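Local coordinates for arginase (RocF) (Helicobacter pylori, PDB 4G3H), which probably hydrolyses L-arginine to L-ornithine and urea, using a pair of manganese ions held in its active site, at residues 25-30 / 297-302; 40-45 / 304-309; 210-215 / 263-268. All coordinates share one frame; numbering follows the deposited sequence.

Interaction 1: residues 25-30 / 297-302; sequences REALSA and QVLEIL
Ala27 and Leu299 meet where helix 16-30 passes helix 293-309, and their alpha carbons mark the closest approach of the two backbones, 8.0 Å apart. The methyl of Ala27 faces the other helix directly and sits against the forked end of Leu299: its CB is 3.9 Å from Leu299 CD2 and 4.1 Å from Leu299 CD1, so both branches share the contact. The CA–CB bond of Leu299 does not itself aim at Ala27. With CG anti to the carbonyl carbon and beside the backbone N (chi1 -78°), the fork is swung round until it reaches the small residue.

One turn further along the same helix, Leu302 takes on Leu28. This second pair is looser, with Leu28 CD1 4.4 Å from Leu302 CD2, and it lies in the buried part of the interface. Leu302 starts out pointing at the neighbouring helix, but its torsions (chi1 -94°, chi2 14°) fall away from the staggered minima. Leu24, one turn before Leu28, touches Val298, Leu299 and Leu302 and carries the same apolar seam along helix 16-30. Glu26 of the same helix forms a salt bridge with Arg22.

These two helices follow strands 2-8 and 274-280, and they lie side by side on one face of the parallel sheet, as neighbouring helices do in the three-layer alpha/beta fold of the arginase family.

Interaction 2: residues 40-45 / 304-309; sequences QTITQE and LIINSC
The carbonyl O of Leu304, in the helix that sets Ile306 against Thr41, is gripped by two donors of one residue. Ser308 OG gives it the shorter bond, 2.8 Å to Leu304 O, and Ser308 N adds the ordinary helical bond at 3.2 Å. A chi1 of -59° folds the hydroxyl back along the helix; it meets the carbonyl at a C=O...OG angle of 159°, tilted 19° from the carbonyl plane. The serine hydroxyl is thus satisfied within its own helix, on a flank that also touches Leu267.

Across the contact everything is methyl on methyl. Thr41 turns its CG2, not its hydroxyl, to Ile306, and Thr41 CG2 comes to 3.6 Å from Ile306 CG2. Both of these methyls stand anti to their own backbone N, and both CA–CB bonds point at the opposite segment. The long arm of Ile306 goes elsewhere, its CD1 lying 4.3 Å from CD1 of Ile42.

Here the last turns of helix 293-309 pack on the chain leading into strand 44-50, the edge of the parallel alpha/beta sheet. Thr41 and Thr43 bond through their backbones to Met1, and Gln44 to Leu3, tying this chain to strand 2-8. His32 touches Ile42, Ile306 and Asn307, while Ile305 of the same helix is laid on Val277 and Val279 of strand 274-280.

Interaction 3: residues 210-215 / 263-268; sequences ENMQEV and LGLLLE
The apolar part of this contact turns on one methyl, CD2 of Leu265, which reaches from helix 256-269 to the start of helix 212-223 and is met there by Met212. Met212 SD lies 3.9 Å from Leu265 CD2, and Met212 CG is 4.0 Å from the same methyl, so the leucine branch rests against the flank of the thioether. The bend at chi3 (-71°) turns CE aside, and the sulfur rather than the terminal methyl takes the contact. Met212 is buried and also touches Gln261 and Leu262. Leu265 departs from a staggered chi1.

A mixed contact lies at the exposed border. The side chain of Gln213 leaves its helix heading away from Leu265, then bends at chi2 and comes back, bringing Gln213 NE2 to 3.6 Å from Leu265 CD2. This is van der Waals contact of an amide nitrogen with a methyl; the oxygen OE1 is turned away from it. Leu265 CD2 therefore has the thioether and the amide as its two neighbours from the other segment.

The hydrogen bonding lies inside the segments. Asn211 leaves helix 205-210 and at once N-caps helix 212-223: Asn211 OD1 accepts from Glu214 N at 3.0 Å, with an N-H...O angle of 154°. The donor stands above the plane of the amide, 57° out of it. Val215 N bonds to Asn211 O at 3.2 Å, the first regular turn.

Beneath the pair, Val215 and Leu266 both rest on Phe182 of strand 179-182. Helix 256-269 makes the beta-alpha-beta crossover between the adjacent parallel strands 228-234 and 274-280, and its packing beside helix 212-223 on the sheet belongs to the alpha/beta fold of the arginase family.

Helix 293-309 runs through the set. Interactions 1 and 2 use successive parts of it, with centres 10 Å apart, and are joined by the salt bridge Arg25 NE to Glu45 OE2 (2.8 Å) and by Leu28 CD2 packing on Ile306 CD1 (4.0 Å). Its other flank meets helix 256-269 of interaction 3: Ile301 CG2 lies 3.6 Å from Leu263 CD1, and Leu304 CD2 lies 3.6 Å from Leu267 CD1. Interaction 3 is centred about 23 and 22 Å from the centres of interactions 1 and 2. Interaction 1 stays outside the metal site, the Leu302 side chain being about 12 Å from that of the manganese ligand Asp234; interactions 2 and 3 lie away from that site.

Interaction 1: residues 25-30 / 297-302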
loop_
_atom_site.group_PDB
_atom_site.type_symbol
_atom_site.label_atom_id
_atom_site.label_comp_id
_atom_site.label_asym_id
_atom_site.label_seq_id
_atom_site.Cartn_x
_atom_site.Cartn_y
_atom_site.Cartn_z
ATOM N N ARG A 25 -9.650 2.814 12.840
ATOM C CA ARG A 25 -8.919 3.547 13.877
ATOM C C ARG A 25 -9.620 3.432 15.233
ATOM O O ARG A 25 -8.977 3.201 16.258
ATOM C CB ARG A 25 -8.807 5.029 13.521
ATOM C CG ARG A 25 -7.866 5.360 12.382
ATOM C CD ARG A 25 -8.051 6.811 11.928
ATOM N NE ARG A 25 -7.754 7.792 12.970
ATOM C CZ ARG A 25 -7.844 9.110 12.799
ATOM N NH1 ARG A 25 -8.226 9.603 11.623
ATOM N NH2 ARG A 25 -7.552 9.939 13.793
ATOM N N GLU A 26 -10.938 3.609 15.235
ATOM C CA GLU A 26 -11.705 3.529 16.471
ATOM C C GLU A 26 -11.721 2.111 17.039
ATOM O O GLU A 26 -11.606 1.929 18.250
ATOM C CB GLU A 26 -13.127 4.057 16.242
ATOM C CG GLU A 26 -13.141 5.565 15.953
ATOM C CD GLU A 26 -14.529 6.138 15.684
ATOM O OE1 GLU A 26 -14.648 7.381 15.586
ATOM O OE2 GLU A 26 -15.497 5.358 15.565
ATOM N N ALA A 27 -11.810 1.106 16.209
ATOM C CA ALA A 27 -11.733 -0.216 16.549
ATOM C C ALA A 27 -10.390 -0.637 17.129
ATOM O O ALA A 27 -10.386 -1.128 18.066
ATOM C CB ALA A 27 -12.234 -1.098 15.546
ATOM N N LEU A 28 -9.302 -0.242 16.582
ATOM C CA LEU A 28 -8.016 -0.426 17.021
ATOM C C LEU A 28 -7.671 0.242 18.410
ATOM O O LEU A 28 -7.009 -0.219 19.105
ATOM C CB LEU A 28 -6.997 -0.189 15.968
ATOM C CG LEU A 28 -6.893 -1.000 14.746
ATOM C CD1 LEU A 28 -6.052 -0.582 13.800
ATOM C CD2 LEU A 28 -6.747 -2.279 15.068
ATOM N N SER A 29 -8.202 1.367 18.614
ATOM C CA SER A 29 -8.022 2.116 19.721
ATOM C C SER A 29 -8.479 1.480 20.971
ATOM O O SER A 29 -7.922 1.543 21.826
ATOM C CB SER A 29 -8.768 3.336 19.492
ATOM O OG SER A 29 -8.416 4.296 20.167
ATOM N N ALA A 30 -9.576 0.838 20.903
ATOM C CA ALA A 30 -10.095 0.012 21.844
ATOM C C ALA A 30 -9.300 -1.200 22.163
ATOM O O ALA A 30 -9.378 -1.632 23.129
ATOM C CB ALA A 30 -11.449 -0.334 21.572
ATOM N N GLN A 297 -13.463 -9.311 9.164
ATOM C CA GLN A 297 -12.360 -9.903 8.420
ATOM C C GLN A 297 -11.170 -8.950 8.332
ATOM O O GLN A 297 -10.026 -9.360 8.536
ATOM C CB GLN A 297 -12.826 -10.314 7.021
ATOM C CG GLN A 297 -13.809 -11.472 7.053
ATOM C CD GLN A 297 -14.252 -11.913 5.673
ATOM O OE1 GLN A 297 -14.690 -11.099 4.864
ATOM N NE2 GLN A 297 -14.151 -13.208 5.405
ATOM N N VAL A 298 -11.443 -7.682 8.038
ATOM C CA VAL A 298 -10.393 -6.674 7.941
ATOM C C VAL A 298 -9.715 -6.540 9.310
ATOM O O VAL A 298 -8.483 -6.562 9.419
ATOM C CB VAL A 298 -10.986 -5.310 7.491
ATOM C CG1 VAL A 298 -9.909 -4.232 7.483
ATOM C CG2 VAL A 298 -11.585 -5.447 6.095
ATOM N N LEU A 299 -10.525 -6.423 10.359
ATOM C CA LEU A 299 -9.991 -6.309 11.707
ATOM C C LEU A 299 -9.116 -7.516 12.045
ATOM O O LEU A 299 -8.130 -7.390 12.765
ATOM C CB LEU A 299 -11.133 -6.161 12.719
ATOM C CG LEU A 299 -11.720 -4.744 12.750
ATOM C CD1 LEU A 299 -12.930 -4.685 13.664
ATOM C CD2 LEU A 299 -10.648 -3.777 13.223
ATOM N N GLU A 300 -9.473 -8.682 11.521
ATOM C CA GLU A 300 -8.681 -9.885 11.757
ATOM C C GLU A 300 -7.361 -9.794 10.994
ATOM O O GLU A 300 -6.322 -10.226 11.488
ATOM C CB GLU A 300 -9.463 -11.130 11.337
ATOM C CG GLU A 300 -10.576 -11.496 12.313
ATOM C CD GLU A 300 -11.438 -12.648 11.830
ATOM O OE1 GLU A 300 -10.876 -13.671 11.383
ATOM O OE2 GLU A 300 -12.678 -12.532 11.910
ATOM N N ILE A 301 -7.405 -9.225 9.793
ATOM C CA ILE A 301 -6.200 -9.036 8.988
ATOM C C ILE A 301 -5.264 -8.141 9.806
ATOM O O ILE A 301 -4.066 -8.408 9.936
ATOM C CB ILE A 301 -6.510 -8.298 7.659
ATOM C CG1 ILE A 301 -7.581 -9.048 6.861
ATOM C CG2 ILE A 301 -5.235 -8.142 6.841
ATOM C CD1 ILE A 301 -7.137 -10.370 6.309
ATOM N N LEU A 302 -5.831 -7.075 10.359
ATOM C CA LEU A 302 -5.067 -6.125 11.163
ATOM C C LEU A 302 -4.473 -6.776 12.416
ATOM O O LEU A 302 -3.298 -6.556 12.718
ATOM C CB LEU A 302 -5.942 -4.914 11.525
ATOM C CG LEU A 302 -5.903 -3.649 10.637
ATOM C CD1 LEU A 302 -5.231 -3.916 9.288
ATOM C CD2 LEU A 302 -7.321 -3.128 10.443
#

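Interaction 2: residues 40-45 / 304-309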
loop_
_atom_site.group_PDB
_atom_site.type_symbol
_atom_site.label_atom_id
_atom_site.label_comp_id
_atom_site.label_asym_id
_atom_site.label_seq_id
_atom_site.Cartn_x
_atom_site.Cartn_y
_atom_site.Cartn_z
ATOM N N GLN A 40 0.637 -1.768 26.035
ATOM C CA GLN A 40 -0.009 -0.986 24.999
ATOM C C GLN A 40 0.767 -1.167 23.707
ATOM O O GLN A 40 1.859 -0.622 23.549
ATOM C CB GLN A 40 -0.039 0.493 25.376
ATOM C CG GLN A 40 -0.789 1.352 24.379
ATOM C CD GLN A 40 -0.776 2.820 24.751
ATOM O OE1 GLN A 40 -1.594 3.598 24.266
ATOM N NE2 GLN A 40 0.165 3.209 25.608
ATOM N N THR A 41 0.205 -1.935 22.782
ATOM C CA THR A 41 0.873 -2.195 21.510
ATOM C C THR A 41 1.001 -0.932 20.661
ATOM O O THR A 41 2.104 -0.566 20.249
ATOM C CB THR A 41 0.124 -3.285 20.712
ATOM O OG1 THR A 41 0.119 -4.500 21.465
ATOM C CG2 THR A 41 0.798 -3.531 19.371
ATOM N N ILE A 42 -0.122 -0.268 20.394
ATOM C CA ILE A 42 -0.109 0.957 19.602
ATOM C C ILE A 42 0.055 2.124 20.570
ATOM O O ILE A 42 -0.860 2.450 21.329
ATOM C CB ILE A 42 -1.418 1.118 18.796
ATOM C CG1 ILE A 42 -1.566 -0.051 17.816
ATOM C CG2 ILE A 42 -1.408 2.444 18.037
ATOM C CD1 ILE A 42 -2.880 -0.067 17.067
ATOM N N THR A 43 1.233 2.741 20.545
ATOM C CA THR A 43 1.553 3.845 21.445
ATOM C C THR A 43 1.161 5.201 20.889
ATOM O O THR A 43 1.162 6.198 21.605
ATOM C CB THR A 43 3.061 3.886 21.752
ATOM O OG1 THR A 43 3.779 4.209 20.554
ATOM C CG2 THR A 43 3.540 2.533 22.275
ATOM N N GLN A 44 0.825 5.243 19.612
ATOM C CA GLN A 44 0.459 6.504 19.006
ATOM C C GLN A 44 -0.425 6.354 17.778
ATOM O O GLN A 44 -0.143 5.557 16.887
ATOM C CB GLN A 44 1.734 7.273 18.645
ATOM C CG GLN A 44 1.514 8.504 17.782
ATOM C CD GLN A 44 2.810 9.225 17.457
ATOM O OE1 GLN A 44 2.945 9.834 16.398
ATOM N NE2 GLN A 44 3.767 9.169 18.374
ATOM N N GLU A 45 -1.508 7.124 17.758
ATOM C CA GLU A 45 -2.427 7.134 16.636
ATOM C C GLU A 45 -2.273 8.496 15.969
ATOM O O GLU A 45 -2.692 9.517 16.524
ATOM C CB GLU A 45 -3.882 6.962 17.099
ATOM C CG GLU A 45 -4.907 7.180 15.980
ATOM C CD GLU A 45 -6.304 7.487 16.492
ATOM O OE1 GLU A 45 -6.452 7.785 17.692
ATOM O OE2 GLU A 45 -7.261 7.449 15.685
ATOM N N LEU A 304 -3.680 -9.850 12.851
ATOM C CA LEU A 304 -2.619 -10.722 12.378
ATOM C C LEU A 304 -1.342 -9.930 12.085
ATOM O O LEU A 304 -0.246 -10.341 12.463
ATOM C CB LEU A 304 -3.091 -11.465 11.126
ATOM C CG LEU A 304 -2.152 -12.458 10.442
ATOM C CD1 LEU A 304 -2.967 -13.440 9.633
ATOM C CD2 LEU A 304 -1.178 -11.726 9.552
ATOM N N ILE A 305 -1.484 -8.798 11.408
ATOM C CA ILE A 305 -0.331 -7.963 11.084
ATOM C C ILE A 305 0.289 -7.381 12.348
ATOM O O ILE A 305 1.507 -7.431 12.545
ATOM C CB ILE A 305 -0.729 -6.788 10.181
ATOM C CG1 ILE A 305 -1.273 -7.316 8.853
ATOM C CG2 ILE A 305 0.463 -5.860 9.982
ATOM C CD1 ILE A 305 -1.817 -6.234 7.941
ATOM N N ILE A 306 -0.561 -6.825 13.202
ATOM C CA ILE A 306 -0.103 -6.214 14.439
ATOM C C ILE A 306 0.563 -7.211 15.375
ATOM O O ILE A 306 1.656 -6.954 15.895
ATOM C CB ILE A 306 -1.267 -5.534 15.163
ATOM C CG1 ILE A 306 -1.789 -4.380 14.299
ATOM C CG2 ILE A 306 -0.806 -5.016 16.533
ATOM C CD1 ILE A 306 -3.066 -3.740 14.820
ATOM N N ASN A 307 -0.084 -8.356 15.580
ATOM C CA ASN A 307 0.460 -9.371 16.468
ATOM C C ASN A 307 1.764 -9.997 15.982
ATOM O O ASN A 307 2.565 -10.468 16.783
ATOM C CB ASN A 307 -0.593 -10.445 16.745
ATOM C CG ASN A 307 -1.745 -9.915 17.591
ATOM O OD1 ASN A 307 -1.527 -9.172 18.547
ATOM N ND2 ASN A 307 -2.969 -10.295 17.245
ATOM N N SER A 308 1.997 -9.989 14.677
ATOM C CA SER A 308 3.235 -10.552 14.144
ATOM C C SER A 308 4.371 -9.535 14.168
ATOM O O SER A 308 5.507 -9.881 14.474
ATOM C CB SER A 308 3.038 -11.028 12.703
ATOM O OG SER A 308 2.023 -12.012 12.631
ATOM N N CYS A 309 4.058 -8.279 13.861
ATOM C CA CYS A 309 5.075 -7.231 13.803
ATOM C C CYS A 309 5.437 -6.528 15.111
ATOM O O CYS A 309 6.491 -5.899 15.196
ATOM C CB CYS A 309 4.669 -6.169 12.772
ATOM S SG CYS A 309 4.391 -6.809 11.094
#

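Interaction 3: residues 210-215 / 263-268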
loop_
_atom_site.group_PDB
_atom_site.type_symbol
_atom_site.label_atom_id
_atom_site.label_comp_id
_atom_site.label_asym_id
_atom_site.label_seq_id
_atom_site.Cartn_x
_atom_site.Cartn_y
_atom_site.Cartn_z
ATOM N N GLU A 210 -1.978 -22.749 -5.643
ATOM C CA GLU A 210 -1.352 -24.032 -5.948
ATOM C C GLU A 210 -0.155 -24.353 -5.062
ATOM O O GLU A 210 0.005 -25.486 -4.611
ATOM C CB GLU A 210 -0.902 -24.070 -7.406
ATOM C CG GLU A 210 -2.025 -24.135 -8.422
ATOM C CD GLU A 210 -1.498 -24.268 -9.838
ATOM O OE1 GLU A 210 -0.690 -25.191 -10.082
ATOM O OE2 GLU A 210 -1.888 -23.458 -10.703
ATOM N N ASN A 211 0.696 -23.364 -4.824
ATOM C CA ASN A 211 1.873 -23.581 -3.997
ATOM C C ASN A 211 2.371 -22.264 -3.404
ATOM O O ASN A 211 3.212 -21.563 -3.986
ATOM C CB ASN A 211 2.985 -24.237 -4.821
ATOM C CG ASN A 211 4.029 -24.928 -3.955
ATOM O OD1 ASN A 211 4.340 -24.472 -2.850
ATOM N ND2 ASN A 211 4.588 -26.026 -4.462
ATOM N N MET A 212 1.840 -21.943 -2.234
ATOM C CA MET A 212 2.198 -20.729 -1.527
ATOM C C MET A 212 3.656 -20.785 -1.082
ATOM O O MET A 212 4.342 -19.773 -1.062
ATOM C CB MET A 212 1.292 -20.573 -0.309
ATOM C CG MET A 212 1.242 -19.183 0.262
ATOM S SD MET A 212 0.026 -19.121 1.576
ATOM C CE MET A 212 -1.505 -19.268 0.633
ATOM N N GLN A 213 4.122 -21.975 -0.718
ATOM C CA GLN A 213 5.505 -22.146 -0.269
ATOM C C GLN A 213 6.507 -21.762 -1.363
ATOM O O GLN A 213 7.503 -21.091 -1.100
ATOM C CB GLN A 213 5.752 -23.599 0.169
ATOM C CG GLN A 213 5.136 -23.987 1.518
ATOM C CD GLN A 213 3.625 -23.818 1.554
ATOM O OE1 GLN A 213 2.897 -24.432 0.772
ATOM N NE2 GLN A 213 3.146 -22.980 2.468
ATOM N N GLU A 214 6.248 -22.188 -2.593
ATOM C CA GLU A 214 7.155 -21.869 -3.680
ATOM C C GLU A 214 7.103 -20.373 -3.962
ATOM O O GLU A 214 8.128 -19.746 -4.210
ATOM C CB GLU A 214 6.786 -22.653 -4.936
ATOM C CG GLU A 214 7.821 -22.527 -6.035
ATOM C CD GLU A 214 7.453 -23.314 -7.272
ATOM O OE1 GLU A 214 6.426 -22.988 -7.905
ATOM O OE2 GLU A 214 8.189 -24.262 -7.609
ATOM N N VAL A 215 5.904 -19.802 -3.919
ATOM C CA VAL A 215 5.743 -18.371 -4.153
ATOM C C VAL A 215 6.626 -17.597 -3.179
ATOM O O VAL A 215 7.373 -16.717 -3.582
ATOM C CB VAL A 215 4.264 -17.924 -3.973
ATOM C CG1 VAL A 215 4.177 -16.405 -3.969
ATOM C CG2 VAL A 215 3.405 -18.490 -5.101
ATOM N N LEU A 263 -0.221 -13.859 4.054
ATOM C CA LEU A 263 0.263 -12.782 4.908
ATOM C C LEU A 263 1.145 -13.278 6.049
ATOM O O LEU A 263 2.213 -12.725 6.300
ATOM C CB LEU A 263 -0.914 -12.001 5.493
ATOM C CG LEU A 263 -1.278 -10.691 4.798
ATOM C CD1 LEU A 263 -2.433 -10.039 5.550
ATOM C CD2 LEU A 263 -0.057 -9.765 4.769
ATOM N N GLY A 264 0.689 -14.316 6.741
ATOM C CA GLY A 264 1.454 -14.857 7.852
ATOM C C GLY A 264 2.845 -15.319 7.455
ATOM O O GLY A 264 3.822 -15.067 8.168
ATOM N N LEU A 265 2.928 -15.997 6.313
ATOM C CA LEU A 265 4.196 -16.504 5.795
ATOM C C LEU A 265 5.129 -15.371 5.373
ATOM O O LEU A 265 6.327 -15.396 5.662
ATOM C CB LEU A 265 3.931 -17.427 4.605
ATOM C CG LEU A 265 3.929 -18.936 4.864
ATOM C CD1 LEU A 265 3.261 -19.264 6.185
ATOM C CD2 LEU A 265 3.229 -19.627 3.703
ATOM N N LEU A 266 4.581 -14.375 4.682
ATOM C CA LEU A 266 5.393 -13.254 4.243
ATOM C C LEU A 266 5.921 -12.465 5.440
ATOM O O LEU A 266 7.080 -12.043 5.451
ATOM C CB LEU A 266 4.585 -12.320 3.334
ATOM C CG LEU A 266 4.239 -12.767 1.909
ATOM C CD1 LEU A 266 3.480 -11.647 1.233
ATOM C CD2 LEU A 266 5.496 -13.088 1.118
ATOM N N LEU A 267 5.067 -12.256 6.439
ATOM C CA LEU A 267 5.469 -11.502 7.618
ATOM C C LEU A 267 6.557 -12.235 8.398
ATOM O O LEU A 267 7.498 -11.620 8.900
ATOM C CB LEU A 267 4.265 -11.244 8.530
ATOM C CG LEU A 267 3.159 -10.363 7.935
ATOM C CD1 LEU A 267 2.026 -10.191 8.937
ATOM C CD2 LEU A 267 3.743 -9.013 7.549
ATOM N N GLU A 268 6.431 -13.551 8.492
ATOM C CA GLU A 268 7.413 -14.343 9.211
ATOM C C GLU A 268 8.703 -14.475 8.396
ATOM O O GLU A 268 9.800 -14.381 8.942
ATOM C CB GLU A 268 6.836 -15.725 9.519
ATOM C CG GLU A 268 7.529 -16.456 10.654
ATOM C CD GLU A 268 7.465 -15.692 11.963
ATOM O OE1 GLU A 268 6.362 -15.233 12.335
ATOM O OE2 GLU A 268 8.519 -15.559 12.622
#